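Local atomic coordinates of enoyl-CoA hydratase/isomerase family protein (Ruegeria pomeroyi, PDB entry 3L3S), a protein that probably acts as a hydro-lyase on acyl-CoA thioesters, as crotonase-superfamily relatives do, and forms trimers that pair into a dimer of trimers. Residues Leu18-Gly23 / Ala36-Ala41; His28-Ala33 / Thr116-Gln121. All coordinates share one frame; numbering follows the deposited sequence.

Contact 1: Leu18-Gly23 / Ala36-Ala41; sequences LTLTLG and AALHDA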
loop_
_atom_site.group_PDB
_atom_site.type_symbol
_atom_site.label_atom_id
_atom_site.label_comp_id
_atom_site.label_asym_id
_atom_site.label_seq_id
_atom_site.Cartn_x
_atom_site.Cartn_y
_atom_site.Cartn_z
ATOM N N LEU B 18 1.127 14.109 26.454
ATOM C CA LEU B 18 2.360 13.660 27.115
ATOM C C LEU B 18 3.521 13.646 26.112
ATOM O O LEU B 18 3.568 12.822 25.189
ATOM C CB LEU B 18 2.183 12.272 27.766
ATOM C CG LEU B 18 3.394 11.537 28.376
ATOM C CD1 LEU B 18 4.106 12.337 29.470
ATOM C CD2 LEU B 18 2.938 10.217 28.929
ATOM N N THR B 19 4.455 14.566 26.314
ATOM C CA THR B 19 5.616 14.692 25.454
ATOM C C THR B 19 6.801 13.970 26.062
ATOM O O THR B 19 7.173 14.209 27.212
ATOM C CB THR B 19 5.940 16.177 25.147
ATOM O OG1 THR B 19 4.825 16.760 24.463
ATOM C CG2 THR B 19 7.171 16.316 24.255
ATOM N N LEU B 20 7.316 13.023 25.281
ATOM C CA LEU B 20 8.466 12.208 25.621
ATOM C C LEU B 20 9.646 12.806 24.870
ATOM O O LEU B 20 9.745 12.705 23.639
ATOM C CB LEU B 20 8.225 10.746 25.218
ATOM C CG LEU B 20 7.030 10.017 25.862
ATOM C CD1 LEU B 20 6.934 8.559 25.379
ATOM C CD2 LEU B 20 7.141 10.058 27.370
ATOM N N THR B 21 10.488 13.516 25.613
ATOM C CA THR B 21 11.654 14.166 25.038
ATOM C C THR B 21 12.913 13.334 25.305
ATOM O O THR B 21 13.444 13.313 26.422
ATOM C CB THR B 21 11.762 15.627 25.540
ATOM O OG1 THR B 21 10.565 16.332 25.182
ATOM C CG2 THR B 21 12.928 16.342 24.909
ATOM N N LEU B 22 13.344 12.620 24.267
ATOM C CA LEU B 22 14.522 11.751 24.293
ATOM C C LEU B 22 15.820 12.466 24.708
ATOM O O LEU B 22 16.222 13.461 24.097
ATOM C CB LEU B 22 14.705 11.103 22.910
ATOM C CG LEU B 22 14.106 9.732 22.553
ATOM C CD1 LEU B 22 12.614 9.651 22.804
ATOM C CD2 LEU B 22 14.421 9.435 21.102
ATOM N N GLY B 23 16.442 11.978 25.780
ATOM C CA GLY B 23 17.691 12.559 26.249
ATOM C C GLY B 23 18.902 11.979 25.529
ATOM O O GLY B 23 18.778 11.477 24.406
ATOM N N ALA B 36 14.146 0.620 27.863
ATOM C CA ALA B 36 13.436 0.319 29.113
ATOM C C ALA B 36 12.709 1.557 29.628
ATOM O O ALA B 36 11.548 1.466 30.013
ATOM C CB ALA B 36 14.405 -0.212 30.175
ATOM N N ALA B 37 13.373 2.717 29.543
ATOM C CA ALA B 37 12.807 4.000 29.973
ATOM C C ALA B 37 11.618 4.387 29.097
ATOM O O ALA B 37 10.599 4.859 29.602
ATOM C CB ALA B 37 13.856 5.096 29.932
ATOM N N LEU B 38 11.741 4.134 27.792
ATOM C CA LEU B 38 10.675 4.437 26.837
ATOM C C LEU B 38 9.494 3.509 27.007
ATOM O O LEU B 38 8.356 3.932 26.834
ATOM C CB LEU B 38 11.177 4.370 25.399
ATOM C CG LEU B 38 11.845 5.604 24.788
ATOM C CD1 LEU B 38 12.500 5.199 23.474
ATOM C CD2 LEU B 38 10.821 6.724 24.563
ATOM N N HIS B 39 9.766 2.265 27.400
ATOM C CA HIS B 39 8.712 1.280 27.600
ATOM C C HIS B 39 7.973 1.509 28.916
ATOM O O HIS B 39 6.755 1.357 28.970
ATOM C CB HIS B 39 9.271 -0.140 27.514
ATOM C CG HIS B 39 8.305 -1.152 26.975
ATOM N ND1 HIS B 39 8.694 -2.428 26.633
ATOM C CD2 HIS B 39 6.965 -1.105 26.773
ATOM C CE1 HIS B 39 7.636 -3.125 26.257
ATOM N NE2 HIS B 39 6.574 -2.345 26.332
ATOM N N ASP B 40 8.709 1.937 29.943
ATOM C CA ASP B 40 8.149 2.229 31.260
ATOM C C ASP B 40 7.209 3.426 31.176
ATOM O O ASP B 40 6.139 3.426 31.784
ATOM C CB ASP B 40 9.266 2.526 32.266
ATOM C CG ASP B 40 9.486 1.390 33.244
ATOM O OD1 ASP B 40 10.591 0.795 33.234
ATOM O OD2 ASP B 40 8.552 1.092 34.028
ATOM N N ALA B 41 7.594 4.397 30.351
ATOM C CA ALA B 41 6.827 5.621 30.126
ATOM C C ALA B 41 5.542 5.347 29.343
ATOM O O ALA B 41 4.536 6.032 29.521
ATOM C CB ALA B 41 7.687 6.645 29.386
#
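Leu20 and Leu22 of strand 17-22 meet Leu38 and Ala41 of helix 32-45 through apolar side chains alone; no hydrogen bond links the two segments. Earlier in the strand, Leu18 packs on Leu54 of strand 53-58. Thr19 and Thr21 belong to the other side of the strand, where a beta-branched, partly polar residue suits a less buried position. Leu20 points at the helix and divides its branches: CD2 rests on Ala41 CB at 4.0 Å, while CD1 stays 4.4 Å from Leu38 CD2. The small methyl of Ala41 lets the helix backbone come close here, with 8.1 Å between Leu20 CA and Ala41 CA. Next, Leu22 brings CD1 to 3.9 Å from Leu38 CD2, the two side chains crossing at about a right angle. Leu38 reaches this spot because its CG lies beside the backbone N (chi1 -85°), and it also packs on Leu96 of helix 84-101. The axes of 18-22 and 36-41 run antiparallel (176°), 10.7 Å apart at closest, as expected of the first half of a beta-alpha-beta crossover, here strand 17-22, helix 32-45 and strand 53-58 of the crotonase fold.

Contact 2: His28-Ala33 / Thr116-Gln121; sequences HPLSRA and TAAGLQ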
loop_
_atom_site.group_PDB
_atom_site.type_symbol
_atom_site.label_atom_id
_atom_site.label_comp_id
_atom_site.label_asym_id
_atom_site.label_seq_id
_atom_site.Cartn_x
_atom_site.Cartn_y
_atom_site.Cartn_z
ATOM N N HIS B 28 20.704 10.672 20.611
ATOM C CA HIS B 28 19.534 10.108 21.323
ATOM C C HIS B 28 19.475 8.582 21.102
ATOM O O HIS B 28 18.448 8.055 20.660
ATOM C CB HIS B 28 18.223 10.762 20.841
ATOM C CG HIS B 28 18.222 12.255 20.907
ATOM N ND1 HIS B 28 18.412 12.950 22.081
ATOM C CD2 HIS B 28 18.054 13.187 19.941
ATOM C CE1 HIS B 28 18.362 14.247 21.833
ATOM N NE2 HIS B 28 18.145 14.417 20.542
ATOM N N PRO B 29 20.575 7.860 21.431
ATOM C CA PRO B 29 20.564 6.418 21.208
ATOM C C PRO B 29 19.628 5.517 21.995
ATOM O O PRO B 29 19.364 5.734 23.175
ATOM C CB PRO B 29 22.019 6.048 21.419
ATOM C CG PRO B 29 22.429 6.920 22.511
ATOM C CD PRO B 29 21.831 8.241 22.117
ATOM N N LEU B 30 19.119 4.515 21.287
ATOM C CA LEU B 30 18.243 3.507 21.856
ATOM C C LEU B 30 19.101 2.409 22.482
ATOM O O LEU B 30 19.275 1.321 21.917
ATOM C CB LEU B 30 17.287 2.938 20.799
ATOM C CG LEU B 30 16.216 3.899 20.277
ATOM C CD1 LEU B 30 15.610 3.374 19.012
ATOM C CD2 LEU B 30 15.141 4.133 21.304
ATOM N N SER B 31 19.705 2.742 23.625
ATOM C CA SER B 31 20.504 1.793 24.397
ATOM C C SER B 31 19.488 0.910 25.142
ATOM O O SER B 31 18.277 1.161 25.060
ATOM C CB SER B 31 21.412 2.535 25.389
ATOM O OG SER B 31 20.675 3.303 26.324
ATOM N N ARG B 32 19.953 -0.105 25.868
ATOM C CA ARG B 32 19.038 -0.979 26.600
ATOM C C ARG B 32 18.281 -0.218 27.696
ATOM O O ARG B 32 17.081 -0.432 27.889
ATOM C CB ARG B 32 19.787 -2.200 27.148
ATOM C CG ARG B 32 18.910 -3.267 27.811
ATOM C CD ARG B 32 17.794 -3.811 26.900
ATOM N NE ARG B 32 16.804 -4.553 27.677
ATOM C CZ ARG B 32 15.751 -4.009 28.283
ATOM N NH1 ARG B 32 15.522 -2.707 28.199
ATOM N NH2 ARG B 32 14.935 -4.770 28.994
ATOM N N ALA B 33 18.958 0.757 28.305
ATOM C CA ALA B 33 18.382 1.583 29.365
ATOM C C ALA B 33 17.395 2.622 28.824
ATOM O O ALA B 33 16.515 3.073 29.551
ATOM C CB ALA B 33 19.499 2.268 30.161
ATOM N N THR B 116 17.684 7.493 11.705
ATOM C CA THR B 116 18.399 6.340 11.157
ATOM C C THR B 116 18.290 5.057 11.967
ATOM O O THR B 116 18.272 5.085 13.198
ATOM C CB THR B 116 19.901 6.673 10.838
ATOM O OG1 THR B 116 20.699 5.484 10.887
ATOM C CG2 THR B 116 20.472 7.686 11.804
ATOM N N ALA B 117 18.237 3.942 11.233
ATOM C CA ALA B 117 18.153 2.579 11.761
ATOM C C ALA B 117 16.949 2.422 12.681
ATOM O O ALA B 117 15.835 2.751 12.270
ATOM C CB ALA B 117 19.475 2.193 12.457
ATOM N N ALA B 118 17.171 2.000 13.930
ATOM C CA ALA B 118 16.091 1.835 14.909
ATOM C C ALA B 118 15.418 3.169 15.256
ATOM O O ALA B 118 14.337 3.196 15.840
ATOM C CB ALA B 118 16.599 1.126 16.162
ATOM N N GLY B 119 16.059 4.258 14.826
ATOM C CA GLY B 119 15.552 5.604 15.018
ATOM C C GLY B 119 14.456 5.906 14.018
ATOM O O GLY B 119 13.540 6.688 14.306
ATOM N N LEU B 120 14.544 5.279 12.844
ATOM C CA LEU B 120 13.519 5.435 11.815
ATOM C C LEU B 120 12.340 4.519 12.173
ATOM O O LEU B 120 11.200 4.851 11.900
ATOM C CB LEU B 120 14.069 5.111 10.423
ATOM C CG LEU B 120 13.161 5.312 9.204
ATOM C CD1 LEU B 120 12.647 6.742 9.123
ATOM C CD2 LEU B 120 13.923 4.951 7.965
ATOM N N GLN B 121 12.639 3.413 12.855
ATOM C CA GLN B 121 11.642 2.441 13.317
ATOM C C GLN B 121 10.706 3.060 14.366
ATOM O O GLN B 121 9.492 2.885 14.282
ATOM C CB GLN B 121 12.353 1.215 13.905
ATOM C CG GLN B 121 11.469 0.161 14.557
ATOM C CD GLN B 121 12.229 -1.074 15.003
ATOM O OE1 GLN B 121 13.459 -1.065 15.153
ATOM N NE2 GLN B 121 11.497 -2.155 15.209
#
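With chi1 at -68° and chi2 at 164°, Leu30 sets CG beside its own backbone N and extends CD1 toward the first turn of helix 118-124. That one methyl does the touching. It lies 3.8 Å from Ala118 CB and 3.4 Å from Ala118 O, so it meets both the side chain and the carbonyl oxygen of the same residue, and it comes within 4.3 Å of Gly119 N. Ala118 suits the place: its short side chain points at Leu30 and lets a branched leucine approach a helix start with 7.5 Å between Leu30 CA and Ala118 CA. Gly119, which has no side chain, lies close to Thr116 O and hydrogen-bonds it through Gly119 N at 2.9 Å. Ala117 occupies the N-cap position, and its phi of 56° turns the chain from strand 114-116 into the helix. In this crotonase fold the helix follows a strand of the small second sheet; in well-studied relatives a backbone N-H at this helix start contributes to the oxyanion hole, as may hold here. Leu30 itself sits at the centre of an inverse gamma turn just ahead of helix 32-45, and its backbone hydrogen-bonds to Gly66. Ser31, at the N-cap, accepts a weak hydrogen bond on OG from Met34 N. Beyond Leu30, Met97 of helix 84-101 adds further apolar cover, and Gln121 NE2 hydrogen-bonds to Tyr232 OH of a second subunit.

How the contacts relate
Both contacts are buried and lack hydrogen bonds between their segments, and both use helix 32-45: contact 1 its body, contact 2 the turn leading into it. Contact 1 is wholly apolar and the broader, 189 against 80 Å², because two leucines of a strand meet Leu38 and Ala41 of a helix; contact 2 rests on one leucine methyl against a helix start, partly against backbone atoms. Their centres lie 12 Å apart, and they meet directly where Leu38 CD1 packs 3.6 Å from Leu30 CD2. A polar tie accompanies this, since His28 ND1 probably hydrogen-bonds Gly23 O at 2.8 Å. No other chain touches the segments of contact 1, whereas a second subunit reaches the flank of contact 2.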